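Local coordinates for DHC, diheme cytochrome c (Rhodobacter sphaeroides, PDB 2FWT), which carries two covalently bound c-type hemes and probably transfers electrons to the oxygen-binding sphaeroides heme protein, SHP, at residues P26-T31 against A63-G68. Residues are numbered along the deposited sequence; the frame is centred on the assembly and turned at random.
Sequences PARSWT and AADSSG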
# COMPACT_ATOMS: atom_id res chain seq x y z
N PRO A 26 2.94 -5.87 7.03
CA PRO A 26 4.07 -6.19 7.88
C PRO A 26 5.42 -5.87 7.24
O PRO A 26 5.54 -5.77 6.01
CB PRO A 26 3.92 -7.68 8.11
CG PRO A 26 3.19 -8.18 6.89
CD PRO A 26 2.26 -7.08 6.50
N ALA A 27 6.43 -5.74 8.08
CA ALA A 27 7.78 -5.36 7.63
C ALA A 27 8.29 -6.23 6.50
O ALA A 27 8.83 -5.72 5.50
CB ALA A 27 8.74 -5.33 8.78
N ARG A 28 8.12 -7.53 6.61
CA ARG A 28 8.66 -8.43 5.58
C ARG A 28 8.05 -8.20 4.20
O ARG A 28 8.71 -8.42 3.19
CB ARG A 28 8.47 -9.87 5.99
CG ARG A 28 7.04 -10.36 6.01
CD ARG A 28 7.00 -11.69 6.77
NE ARG A 28 5.65 -12.21 6.83
CZ ARG A 28 4.72 -11.85 7.73
NH1 ARG A 28 5.00 -10.98 8.69
NH2 ARG A 28 3.51 -12.37 7.66
N SER A 29 6.79 -7.76 4.17
CA SER A 29 6.07 -7.43 2.95
C SER A 29 6.61 -6.14 2.32
O SER A 29 6.86 -6.09 1.12
CB SER A 29 4.57 -7.32 3.20
OG SER A 29 4.00 -8.58 3.58
N TRP A 30 6.80 -5.10 3.12
CA TRP A 30 7.44 -3.89 2.60
C TRP A 30 8.83 -4.17 2.06
O TRP A 30 9.20 -3.69 0.98
CB TRP A 30 7.48 -2.81 3.65
CG TRP A 30 6.14 -2.22 4.04
CD1 TRP A 30 5.63 -2.16 5.29
CD2 TRP A 30 5.19 -1.60 3.19
NE1 TRP A 30 4.44 -1.57 5.27
CE2 TRP A 30 4.14 -1.19 4.00
CE3 TRP A 30 5.12 -1.35 1.80
CZ2 TRP A 30 3.01 -0.52 3.50
CZ3 TRP A 30 4.01 -0.67 1.29
CH2 TRP A 30 2.98 -0.26 2.14
N THR A 31 9.62 -4.97 2.76
CA THR A 31 10.97 -5.30 2.29
C THR A 31 10.90 -6.05 0.95
O THR A 31 11.68 -5.79 0.01
CB THR A 31 11.74 -6.10 3.36
OG1 THR A 31 12.03 -5.23 4.46
CG2 THR A 31 13.01 -6.70 2.81
N ALA A 63 5.61 -0.40 10.21
CA ALA A 63 4.85 -1.49 9.62
C ALA A 63 3.78 -1.99 10.60
O ALA A 63 3.80 -1.64 11.81
CB ALA A 63 5.79 -2.59 9.24
N ALA A 64 2.85 -2.77 10.09
CA ALA A 64 1.79 -3.38 10.88
C ALA A 64 2.28 -4.16 12.11
O ALA A 64 1.59 -4.18 13.15
CB ALA A 64 0.94 -4.28 10.01
N ASP A 65 3.44 -4.80 11.98
CA ASP A 65 4.03 -5.61 13.04
C ASP A 65 5.21 -4.93 13.74
O ASP A 65 5.96 -5.59 14.45
CB ASP A 65 4.46 -6.98 12.50
CG ASP A 65 5.49 -6.88 11.39
OD1 ASP A 65 5.69 -5.78 10.82
OD2 ASP A 65 6.10 -7.92 11.08
N SER A 66 5.32 -3.62 13.59
CA SER A 66 6.38 -2.87 14.25
C SER A 66 6.10 -2.67 15.73
O SER A 66 4.94 -2.70 16.16
CB SER A 66 6.59 -1.52 13.55
OG SER A 66 5.45 -0.70 13.65
N SER A 67 7.17 -2.47 16.48
CA SER A 67 7.15 -2.21 17.94
C SER A 67 6.22 -1.09 18.29
O SER A 67 6.12 -0.11 17.54
CB SER A 67 8.63 -1.85 18.44
N GLY A 68 5.55 -1.21 19.44
CA GLY A 68 4.74 -0.14 20.01
C GLY A 68 3.26 -0.22 19.62
O GLY A 68 2.92 -0.80 18.58
O HOH W 1 7.36 -8.94 8.99
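D65 reaches the start of helix 27-34 and takes the backbone N-H of A27. The bond from A27 N to D65 OD1 is 2.8 Å long and nearly straight, at 163°. The N-H meets OD1 on its syn side, 27° out of the carboxylate plane. The other oxygen works through water. Water 1 donates to D65 OD2 at 2.6 Å and accepts from both R28 N and R28 NH1. The carboxylate thus serves two successive N-H groups of the first helical turn, one directly and one through the water. R28 NH1 stays 4.0 Å from D65 OD2, too far for a salt bridge, and the two flat groups are turned 64° apart. The negative charge beside the helix N-terminus would suit the helix dipole.

P26 holds the N-cap position, but the acceptor for A27 comes from a distant loop. P26 CB lies 3.7 Å from D65 OD2. The ring also reaches the R28 guanidinium, with CG over one face near the rim. Beyond OD1, close to the carboxylate plane, A63 CB packs 3.4 Å from A27 N. A63 CB also meets A27 CB and lies in plane at the edge of the W30 indole, 4.0 Å from W30 CD1.

A type I turn from A63 to S66 presents D65. S66 N closes it by bonding to A63 O, which also accepts from S66 OG.

The contact joins the N-terminus of helix 27-34 to the loop that follows helix 49-61. A64 pairs by backbone with L25, just before P26. W30 NE1 hydrogen-bonds to A22 O, and W30 touches a heme c, so the contact borders the wall of a heme pocket. A27 and W30 also rest on helix 49-61, through V60 and L59.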